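PDB 4IND: C381 turret protein from Sulfolobus turreted icosahedral virus, which probably builds the turrets on the capsid of this archaeal virus, five copies of its chain of three jelly-roll domains assembling together. Local coordinates for residues Ser114-Phe122 and Arg154-His162; Thr163-Arg174 and Glu237-Gly248. All coordinates share one frame; numbering follows the deposited sequence.

Contact 1: residues Ser114-Phe122 and Arg154-His162. With 2HP (dihydrogenphosphate ion), chain Y.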
loop_
_atom_site.group_PDB
_atom_site.type_symbol
_atom_site.label_atom_id
_atom_site.label_comp_id
_atom_site.label_asym_id
_atom_site.label_seq_id
_atom_site.Cartn_x
_atom_site.Cartn_y
_atom_site.Cartn_z
ATOM N N SER A 114 27.115 -4.688 34.452
ATOM C CA SER A 114 26.349 -5.348 33.401
ATOM C C SER A 114 26.019 -4.447 32.237
ATOM O O SER A 114 25.908 -3.226 32.385
ATOM C CB SER A 114 25.089 -5.991 33.972
ATOM O OG SER A 114 24.291 -5.025 34.613
ATOM N N GLU A 115 25.885 -5.084 31.078
ATOM C CA GLU A 115 25.430 -4.440 29.849
ATOM C C GLU A 115 23.938 -4.175 29.997
ATOM O O GLU A 115 23.246 -4.904 30.710
ATOM C CB GLU A 115 25.695 -5.388 28.675
ATOM C CG GLU A 115 25.395 -4.804 27.302
ATOM C CD GLU A 115 23.945 -4.955 26.882
ATOM O OE1 GLU A 115 23.204 -5.740 27.512
ATOM O OE2 GLU A 115 23.541 -4.284 25.910
ATOM N N PHE A 116 23.431 -3.138 29.339
ATOM C CA PHE A 116 22.002 -2.818 29.434
ATOM C C PHE A 116 21.575 -2.029 28.208
ATOM O O PHE A 116 22.363 -1.231 27.681
ATOM C CB PHE A 116 21.764 -1.968 30.678
ATOM C CG PHE A 116 20.307 -1.722 31.000
ATOM C CD1 PHE A 116 19.620 -2.579 31.853
ATOM C CD2 PHE A 116 19.647 -0.613 30.503
ATOM C CE1 PHE A 116 18.285 -2.342 32.182
ATOM C CE2 PHE A 116 18.309 -0.363 30.818
ATOM C CZ PHE A 116 17.628 -1.230 31.662
ATOM N N GLU A 117 20.338 -2.244 27.762
ATOM C CA GLU A 117 19.775 -1.518 26.621
ATOM C C GLU A 117 18.798 -0.484 27.145
ATOM O O GLU A 117 17.749 -0.820 27.693
ATOM C CB GLU A 117 19.013 -2.474 25.697
ATOM C CG GLU A 117 19.828 -3.656 25.231
ATOM C CD GLU A 117 20.721 -3.276 24.090
ATOM O OE1 GLU A 117 20.240 -2.511 23.235
ATOM O OE2 GLU A 117 21.887 -3.720 24.052
ATOM N N ILE A 118 19.145 0.781 27.003
ATOM C CA ILE A 118 18.215 1.856 27.327
ATOM C C ILE A 118 17.318 2.082 26.116
ATOM O O ILE A 118 17.815 2.420 25.046
ATOM C CB ILE A 118 18.987 3.170 27.632
ATOM C CG1 ILE A 118 19.821 3.010 28.922
ATOM C CG2 ILE A 118 18.035 4.341 27.774
ATOM C CD1 ILE A 118 20.773 4.169 29.179
ATOM N N TYR A 119 16.004 1.908 26.274
ATOM C CA TYR A 119 15.077 2.215 25.185
ATOM C C TYR A 119 14.459 3.564 25.456
ATOM O O TYR A 119 14.130 3.884 26.601
ATOM C CB TYR A 119 13.949 1.165 25.100
ATOM C CG TYR A 119 14.445 -0.224 24.825
ATOM C CD1 TYR A 119 14.412 -0.765 23.541
ATOM C CD2 TYR A 119 14.953 -0.998 25.847
ATOM C CE1 TYR A 119 14.877 -2.059 23.295
ATOM C CE2 TYR A 119 15.408 -2.273 25.610
ATOM C CZ TYR A 119 15.380 -2.796 24.337
ATOM O OH TYR A 119 15.861 -4.083 24.143
ATOM N N ASP A 120 14.264 4.354 24.407
ATOM C CA ASP A 120 13.615 5.641 24.590
ATOM C C ASP A 120 12.768 5.964 23.377
ATOM O O ASP A 120 12.887 5.326 22.314
ATOM C CB ASP A 120 14.663 6.735 24.821
ATOM C CG ASP A 120 14.174 7.818 25.759
ATOM O OD1 ASP A 120 12.942 8.006 25.852
ATOM O OD2 ASP A 120 15.013 8.481 26.431
ATOM N N ILE A 121 11.895 6.946 23.532
ATOM C CA ILE A 121 10.980 7.289 22.453
ATOM C C ILE A 121 11.071 8.792 22.240
ATOM O O ILE A 121 11.107 9.564 23.208
ATOM C CB ILE A 121 9.560 6.876 22.792
ATOM C CG1 ILE A 121 9.492 5.352 22.953
ATOM C CG2 ILE A 121 8.595 7.366 21.704
ATOM C CD1 ILE A 121 8.187 4.845 23.541
ATOM N N PHE A 122 11.124 9.214 20.981
ATOM C CA PHE A 122 11.334 10.634 20.683
ATOM C C PHE A 122 10.539 11.018 19.463
ATOM O O PHE A 122 10.763 10.483 18.379
ATOM C CB PHE A 122 12.827 10.908 20.471
ATOM C CG PHE A 122 13.149 12.332 20.028
ATOM C CD1 PHE A 122 12.660 13.430 20.725
ATOM C CD2 PHE A 122 13.982 12.551 18.958
ATOM C CE1 PHE A 122 12.974 14.738 20.330
ATOM C CE2 PHE A 122 14.309 13.850 18.543
ATOM C CZ PHE A 122 13.807 14.943 19.241
ATOM N N ARG A 154 7.632 -2.170 15.096
ATOM C CA ARG A 154 6.773 -1.742 16.172
ATOM C C ARG A 154 7.652 -1.259 17.295
ATOM O O ARG A 154 8.856 -1.530 17.317
ATOM C CB ARG A 154 5.949 -2.929 16.686
ATOM C CG ARG A 154 6.815 -4.132 17.053
ATOM C CD ARG A 154 5.999 -5.226 17.751
ATOM N NE ARG A 154 6.804 -6.434 17.967
ATOM C CZ ARG A 154 6.316 -7.569 18.462
ATOM N NH1 ARG A 154 5.040 -7.642 18.777
ATOM N NH2 ARG A 154 7.097 -8.621 18.648
ATOM N N ILE A 155 7.053 -0.542 18.226
ATOM C CA ILE A 155 7.708 -0.266 19.497
ATOM C C ILE A 155 7.572 -1.540 20.321
ATOM O O ILE A 155 6.469 -2.069 20.471
ATOM C CB ILE A 155 7.012 0.887 20.228
ATOM C CG1 ILE A 155 7.223 2.199 19.456
ATOM C CG2 ILE A 155 7.552 1.042 21.658
ATOM C CD1 ILE A 155 6.414 3.353 20.033
ATOM N N ASN A 156 8.697 -2.055 20.815
ATOM C CA ASN A 156 8.682 -3.258 21.661
ATOM C C ASN A 156 9.733 -3.115 22.778
ATOM O O ASN A 156 10.849 -3.585 22.662
ATOM C CB ASN A 156 8.913 -4.508 20.827
ATOM C CG ASN A 156 8.728 -5.791 21.633
ATOM O OD1 ASN A 156 8.349 -5.737 22.801
ATOM N ND2 ASN A 156 9.000 -6.944 21.013
ATOM N N ILE A 157 9.353 -2.432 23.848
ATOM C CA ILE A 157 10.232 -2.256 25.013
ATOM C C ILE A 157 9.905 -3.316 26.059
ATOM O O ILE A 157 8.743 -3.478 26.414
ATOM C CB ILE A 157 10.013 -0.882 25.632
ATOM C CG1 ILE A 157 10.362 0.214 24.608
ATOM C CG2 ILE A 157 10.856 -0.700 26.906
ATOM C CD1 ILE A 157 9.934 1.607 25.068
ATOM N N PRO A 158 10.935 -4.045 26.547
ATOM C CA PRO A 158 10.706 -5.134 27.510
ATOM C C PRO A 158 10.248 -4.601 28.864
ATOM O O PRO A 158 10.201 -3.381 29.050
ATOM C CB PRO A 158 12.070 -5.828 27.600
ATOM C CG PRO A 158 13.066 -4.802 27.148
ATOM C CD PRO A 158 12.346 -3.956 26.130
ATOM N N LYS A 159 9.888 -5.499 29.779
ATOM C CA LYS A 159 9.299 -5.095 31.045
ATOM C C LYS A 159 10.399 -4.573 31.972
ATOM O O LYS A 159 10.900 -5.286 32.821
ATOM C CB LYS A 159 8.530 -6.258 31.681
ATOM C CG LYS A 159 7.760 -5.879 32.941
ATOM C CD LYS A 159 7.310 -7.130 33.718
ATOM C CE LYS A 159 6.250 -7.911 32.955
ATOM N NZ LYS A 159 5.677 -9.015 33.775
ATOM N N ILE A 160 10.773 -3.311 31.782
ATOM C CA ILE A 160 11.895 -2.727 32.525
ATOM C C ILE A 160 11.619 -1.298 33.007
ATOM O O ILE A 160 12.475 -0.671 33.636
ATOM C CB ILE A 160 13.171 -2.679 31.651
ATOM C CG1 ILE A 160 12.890 -1.865 30.393
ATOM C CG2 ILE A 160 13.666 -4.087 31.308
ATOM C CD1 ILE A 160 14.160 -1.530 29.579
ATOM N N ILE A 161 10.448 -0.759 32.680
ATOM C CA ILE A 161 10.131 0.611 33.061
ATOM C C ILE A 161 9.555 0.616 34.457
ATOM O O ILE A 161 8.564 -0.061 34.739
ATOM C CB ILE A 161 9.106 1.272 32.114
ATOM C CG1 ILE A 161 9.528 1.145 30.653
ATOM C CG2 ILE A 161 8.891 2.743 32.496
ATOM C CD1 ILE A 161 8.399 1.471 29.659
ATOM N N HIS A 162 10.172 1.378 35.351
ATOM C CA HIS A 162 9.708 1.420 36.737
ATOM C C HIS A 162 8.888 2.657 37.043
ATOM O O HIS A 162 9.295 3.780 36.721
ATOM C CB HIS A 162 10.896 1.387 37.723
ATOM C CG HIS A 162 11.694 0.134 37.655
ATOM N ND1 HIS A 162 11.382 -0.986 38.397
ATOM C CD2 HIS A 162 12.790 -0.195 36.930
ATOM C CE1 HIS A 162 12.252 -1.942 38.138
ATOM N NE2 HIS A 162 13.122 -1.486 37.253
HETATM P P 2HP Y . 4.022 -10.673 21.065
HETATM O O1 2HP Y . 2.798 -11.624 21.233
HETATM O O2 2HP Y . 4.125 -10.165 19.661
HETATM O O3 2HP Y . 5.302 -11.418 21.225
HETATM O O4 2HP Y . 3.895 -9.502 22.079
#
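The seam between the first and second jelly rolls runs here, with Tyr-119 of strand 114-122 facing Ile-157, Pro-158 and Ile-160 of segment 154-162. The contact is made by side chains: the axes of strands 114-122 and 155-158 stay 8.3 Å apart at closest, too far for backbone pairing. Pro-158 lays its CD over one face of the Tyr-119 ring, 3.9 Å from the centroid and off-centre toward CE2, a CH-pi contact. Nearer the backbone, Tyr-119 CB meets Ile-157 CG1 at 3.7 Å as the two side chains slide past each other in opposite directions. The Ile-160 side chain crosses that of Tyr-119 at about a right angle, its CD1 3.9 Å from Tyr-119 CD2 and 4.1 Å from Phe-116 CZ. With CG1 lodged between backbone N and carbonyl carbon (chi1 58°), it ends between the two aromatic residues. Ile-121 CD1 packs on Ile-157 CD1 at 4.0 Å and, a little more loosely, on Ile-155 CD1. Beyond this apolar row, Arg-154 NH1 donates a nearly straight bond of 2.8 Å to O2 of a dihydrogenphosphate, this oxygen lying in the guanidinium plane at its edge; Glu-260 salt-bridges the same nitrogen, and Glu-125 and Asp-238 of a second subunit take NE and NH2. Such packing of one sheet's edge strand against another's, without shared backbone bonds, is an interdomain interface between consecutive beta-sandwiches.

Contact 2: residues Thr163-Arg174 and Glu237-Gly248. With 2HP (dihydrogenphosphate ion), chain V; 2HP (dihydrogenphosphate ion), chain U.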
loop_
_atom_site.group_PDB
_atom_site.type_symbol
_atom_site.label_atom_id
_atom_site.label_comp_id
_atom_site.label_asym_id
_atom_site.label_seq_id
_atom_site.Cartn_x
_atom_site.Cartn_y
_atom_site.Cartn_z
ATOM N N THR A 163 7.764 2.454 37.730
ATOM C CA THR A 163 6.963 3.584 38.176
ATOM C C THR A 163 6.505 3.363 39.587
ATOM O O THR A 163 6.316 2.223 40.035
ATOM C CB THR A 163 5.737 3.865 37.253
ATOM O OG1 THR A 163 5.011 4.986 37.775
ATOM C CG2 THR A 163 4.795 2.629 37.186
ATOM N N SER A 164 6.333 4.450 40.318
ATOM C CA SER A 164 5.770 4.328 41.636
ATOM C C SER A 164 4.482 5.143 41.751
ATOM O O SER A 164 4.046 5.470 42.852
ATOM C CB SER A 164 6.797 4.738 42.694
ATOM O OG SER A 164 7.271 6.040 42.429
ATOM N N GLY A 165 3.862 5.459 40.615
ATOM C CA GLY A 165 2.570 6.130 40.655
ATOM C C GLY A 165 2.404 7.355 39.766
ATOM O O GLY A 165 1.310 7.903 39.663
ATOM N N ASN A 166 3.482 7.805 39.141
ATOM C CA ASN A 166 3.359 8.839 38.120
ATOM C C ASN A 166 4.307 8.581 36.972
ATOM O O ASN A 166 5.128 7.662 37.037
ATOM C CB ASN A 166 3.541 10.238 38.711
ATOM C CG ASN A 166 4.800 10.356 39.512
ATOM O OD1 ASN A 166 5.833 9.806 39.132
ATOM N ND2 ASN A 166 4.728 11.056 40.643
ATOM N N GLY A 167 4.169 9.368 35.910
ATOM C CA GLY A 167 4.998 9.206 34.730
ATOM C C GLY A 167 4.146 9.368 33.478
ATOM O O GLY A 167 2.919 9.177 33.506
ATOM N N TYR A 168 4.800 9.710 32.376
ATOM C CA TYR A 168 4.119 9.908 31.107
ATOM C C TYR A 168 4.945 9.323 29.999
ATOM O O TYR A 168 6.170 9.347 30.055
ATOM C CB TYR A 168 3.960 11.410 30.819
ATOM C CG TYR A 168 3.121 12.156 31.822
ATOM C CD1 TYR A 168 1.742 12.118 31.769
ATOM C CD2 TYR A 168 3.722 12.905 32.827
ATOM C CE1 TYR A 168 0.975 12.799 32.694
ATOM C CE2 TYR A 168 2.969 13.593 33.749
ATOM C CZ TYR A 168 1.595 13.532 33.680
ATOM O OH TYR A 168 0.837 14.214 34.595
ATOM N N ILE A 169 4.268 8.815 28.976
ATOM C CA ILE A 169 4.928 8.485 27.722
ATOM C C ILE A 169 4.030 9.053 26.625
ATOM O O ILE A 169 2.834 8.843 26.643
ATOM C CB ILE A 169 5.083 6.970 27.541
ATOM C CG1 ILE A 169 5.818 6.369 28.740
ATOM C CG2 ILE A 169 5.836 6.657 26.238
ATOM C CD1 ILE A 169 6.002 4.857 28.675
ATOM N N SER A 170 4.595 9.828 25.706
ATOM C CA SER A 170 3.807 10.314 24.571
ATOM C C SER A 170 4.436 9.839 23.274
ATOM O O SER A 170 5.644 9.640 23.207
ATOM C CB SER A 170 3.760 11.844 24.561
ATOM O OG SER A 170 3.107 12.335 25.708
ATOM N N PHE A 171 3.621 9.693 22.233
ATOM C CA PHE A 171 4.146 9.374 20.909
ATOM C C PHE A 171 3.128 9.770 19.843
ATOM O O PHE A 171 1.952 9.925 20.140
ATOM C CB PHE A 171 4.546 7.891 20.813
ATOM C CG PHE A 171 3.580 6.948 21.470
ATOM C CD1 PHE A 171 2.480 6.455 20.779
ATOM C CD2 PHE A 171 3.777 6.537 22.774
ATOM C CE1 PHE A 171 1.585 5.580 21.384
ATOM C CE2 PHE A 171 2.888 5.658 23.387
ATOM C CZ PHE A 171 1.788 5.179 22.693
ATOM N N ARG A 172 3.591 9.968 18.616
ATOM C CA ARG A 172 2.706 10.325 17.504
ATOM C C ARG A 172 2.432 9.073 16.699
ATOM O O ARG A 172 3.356 8.333 16.379
ATOM C CB ARG A 172 3.376 11.363 16.581
ATOM C CG ARG A 172 2.507 11.755 15.405
ATOM C CD ARG A 172 3.279 12.169 14.154
ATOM N NE ARG A 172 3.957 11.041 13.513
ATOM C CZ ARG A 172 4.718 11.174 12.424
ATOM N NH1 ARG A 172 4.902 12.379 11.882
ATOM N NH2 ARG A 172 5.318 10.122 11.880
ATOM N N LEU A 173 1.167 8.828 16.370
ATOM C CA LEU A 173 0.812 7.706 15.500
ATOM C C LEU A 173 0.125 8.240 14.264
ATOM O O LEU A 173 -0.807 9.035 14.377
ATOM C CB LEU A 173 -0.138 6.747 16.214
ATOM C CG LEU A 173 0.367 6.128 17.507
ATOM C CD1 LEU A 173 -0.705 5.205 18.092
ATOM C CD2 LEU A 173 1.653 5.351 17.254
ATOM N N ARG A 174 0.560 7.814 13.084
ATOM C CA ARG A 174 -0.119 8.258 11.873
ATOM C C ARG A 174 -1.359 7.389 11.722
ATOM O O ARG A 174 -1.556 6.460 12.496
ATOM C CB ARG A 174 0.786 8.093 10.667
ATOM C CG ARG A 174 1.226 6.656 10.489
ATOM C CD ARG A 174 1.680 6.391 9.080
ATOM N NE ARG A 174 2.118 5.013 8.941
ATOM C CZ ARG A 174 3.368 4.593 9.114
ATOM N NH1 ARG A 174 4.344 5.447 9.426
ATOM N NH2 ARG A 174 3.640 3.301 8.964
ATOM N N GLU A 237 -3.222 12.679 16.277
ATOM C CA GLU A 237 -2.180 11.671 16.169
ATOM C C GLU A 237 -1.337 11.559 17.425
ATOM O O GLU A 237 -0.615 10.591 17.587
ATOM C CB GLU A 237 -1.287 11.953 14.949
ATOM C CG GLU A 237 -2.089 11.991 13.653
ATOM C CD GLU A 237 -1.242 12.060 12.387
ATOM O OE1 GLU A 237 -0.001 11.994 12.475
ATOM O OE2 GLU A 237 -1.835 12.208 11.287
ATOM N N ASP A 238 -1.409 12.559 18.292
ATOM C CA ASP A 238 -0.566 12.532 19.484
ATOM C C ASP A 238 -1.237 11.756 20.615
ATOM O O ASP A 238 -2.329 12.088 21.081
ATOM C CB ASP A 238 -0.136 13.940 19.902
ATOM C CG ASP A 238 0.933 14.536 18.960
ATOM O OD1 ASP A 238 2.079 14.025 18.910
ATOM O OD2 ASP A 238 0.626 15.520 18.265
ATOM N N VAL A 239 -0.586 10.680 21.011
ATOM C CA VAL A 239 -1.130 9.775 22.029
ATOM C C VAL A 239 -0.378 10.013 23.335
ATOM O O VAL A 239 0.842 10.198 23.330
ATOM C CB VAL A 239 -0.991 8.324 21.586
ATOM C CG1 VAL A 239 -1.506 7.363 22.667
ATOM C CG2 VAL A 239 -1.732 8.106 20.266
ATOM N N LYS A 240 -1.101 10.017 24.448
ATOM C CA LYS A 240 -0.465 10.223 25.756
ATOM C C LYS A 240 -0.818 9.118 26.745
ATOM O O LYS A 240 -1.994 8.839 26.987
ATOM C CB LYS A 240 -0.879 11.577 26.307
ATOM C CG LYS A 240 -0.219 11.940 27.615
ATOM C CD LYS A 240 -0.674 13.322 28.047
ATOM C CE LYS A 240 -0.174 13.664 29.430
ATOM N NZ LYS A 240 -0.718 14.979 29.887
ATOM N N PHE A 241 0.205 8.479 27.303
ATOM C CA PHE A 241 0.000 7.493 28.358
ATOM C C PHE A 241 0.386 8.156 29.679
ATOM O O PHE A 241 1.432 8.792 29.765
ATOM C CB PHE A 241 0.861 6.264 28.107
ATOM C CG PHE A 241 1.099 5.441 29.339
ATOM C CD1 PHE A 241 0.060 4.741 29.928
ATOM C CD2 PHE A 241 2.361 5.382 29.915
ATOM C CE1 PHE A 241 0.268 3.985 31.068
ATOM C CE2 PHE A 241 2.590 4.622 31.052
ATOM C CZ PHE A 241 1.530 3.924 31.641
ATOM N N SER A 242 -0.472 8.043 30.686
ATOM C CA SER A 242 -0.206 8.638 31.994
ATOM C C SER A 242 -0.380 7.593 33.067
ATOM O O SER A 242 -1.379 6.864 33.064
ATOM C CB SER A 242 -1.187 9.775 32.298
ATOM O OG SER A 242 -1.399 10.599 31.171
ATOM N N VAL A 243 0.571 7.520 33.996
ATOM C CA VAL A 243 0.393 6.691 35.194
ATOM C C VAL A 243 -0.339 7.566 36.203
ATOM O O VAL A 243 0.115 8.676 36.509
ATOM C CB VAL A 243 1.746 6.254 35.784
ATOM C CG1 VAL A 243 1.520 5.394 37.022
ATOM C CG2 VAL A 243 2.570 5.491 34.752
ATOM N N THR A 244 -1.458 7.087 36.739
ATOM C CA THR A 244 -2.327 7.981 37.518
ATOM C C THR A 244 -2.554 7.585 38.965
ATOM O O THR A 244 -3.219 8.308 39.708
ATOM C CB THR A 244 -3.708 8.139 36.839
ATOM O OG1 THR A 244 -4.306 6.846 36.719
ATOM C CG2 THR A 244 -3.585 8.764 35.450
ATOM N N TYR A 245 -2.037 6.435 39.376
ATOM C CA TYR A 245 -2.413 5.921 40.698
ATOM C C TYR A 245 -1.799 6.664 41.886
ATOM O O TYR A 245 -2.267 6.533 43.011
ATOM C CB TYR A 245 -2.236 4.397 40.806
ATOM C CG TYR A 245 -0.815 3.870 40.754
ATOM C CD1 TYR A 245 -0.057 3.755 41.910
ATOM C CD2 TYR A 245 -0.252 3.447 39.560
ATOM C CE1 TYR A 245 1.232 3.248 41.876
ATOM C CE2 TYR A 245 1.023 2.939 39.518
ATOM C CZ TYR A 245 1.755 2.833 40.689
ATOM O OH TYR A 245 3.038 2.336 40.672
ATOM N N GLY A 246 -0.765 7.453 41.639
ATOM C CA GLY A 246 -0.294 8.373 42.658
ATOM C C GLY A 246 1.020 7.985 43.298
ATOM O O GLY A 246 1.150 6.886 43.842
ATOM N N GLY A 247 1.971 8.920 43.262
ATOM C CA GLY A 247 3.354 8.676 43.635
ATOM C C GLY A 247 3.635 8.029 44.985
ATOM O O GLY A 247 4.604 7.275 45.129
ATOM N N GLY A 248 2.808 8.313 45.983
ATOM C CA GLY A 248 3.101 7.822 47.319
ATOM C C GLY A 248 2.316 6.598 47.750
ATOM O O GLY A 248 2.326 6.221 48.923
HETATM P P 2HP V . -2.703 16.186 17.355
HETATM O O1 2HP V . -3.596 15.470 18.410
HETATM O O2 2HP V . -2.199 15.226 16.324
HETATM O O3 2HP V . -1.428 16.599 18.004
HETATM O O4 2HP V . -3.368 17.429 16.705
HETATM P P 2HP U . 7.324 6.783 12.184
HETATM O O1 2HP U . 5.856 7.004 12.452
HETATM O O2 2HP U . 7.808 8.197 12.098
HETATM O O3 2HP U . 7.480 6.022 10.830
HETATM O O4 2HP U . 8.087 6.074 13.347
HETATM O O HOH W 1 1.431 10.976 35.798
#
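Strands 168-172 and 238-243 run antiparallel, 4.7 Å apart at their axes, Ile-169/Phe-241 and Phe-171/Val-239 forming the hydrogen-bonded pairs and Leu-173 N to Glu-237 O extending the ladder. On the buried face, Ile-169 CG1 meets the edge of the Phe-241 ring, 3.8 Å from CD2. Val-239 puts CB 3.8 Å from Phe-171 CE1 and CG2 against Leu-173 CD1. On the other, polar face, Lys-240 runs extended past the Tyr-168 ring, CE 3.4 Å from its CD1, and Ser-242 OG sits at that ring's edge. Past the regular strands, where Gly-246 N still bonds Gly-165 O, Gly-165 CA lies over one face of the Tyr-245 ring, a CH-pi contact 3.5 Å from the centroid. A water bridges Gly-167 N and Val-243 O. At the far end Arg-172 and Glu-237 lie side by side, NE and OE1 4.2 Å apart; OE1 lies well out of the guanidinium plane with no N-H aimed at it, so any attraction is probably of charge only. Arg-172 NH2 bonds one dihydrogenphosphate and Glu-237 N another, at 2.7 Å to O2; Arg-172 NH1 salt-bridges Glu-125. Arginine and backbone N-H groups thus hold two anions, one shared with a neighbouring subunit, while nearby carboxylates probably temper the positive charge.

Overall arrangement
Contact 2 lies within the second jelly roll, pairing two strands of one sheet, whereas contact 1 bridges the first and second domains. The same stretch of chain links them: strand 155-163 leads into strand 168-172. The interdomain seam reaches the strand pair through Ile-121, whose CD1 lies 4.0 Å from Ile-169 CG2 and whose CG2 packs near Phe-171 CB; Ile-161 against Ile-169 is packing inside the second domain. Contact 1 relies on apolar side chains, buried or partly exposed; contact 2 relies on backbone bonds and runs from a buried apolar face to a more exposed polar one and an exposed glycine turn. Across subunits, Arg-154 of one copy and Glu-237 of its neighbour bind the same dihydrogenphosphate.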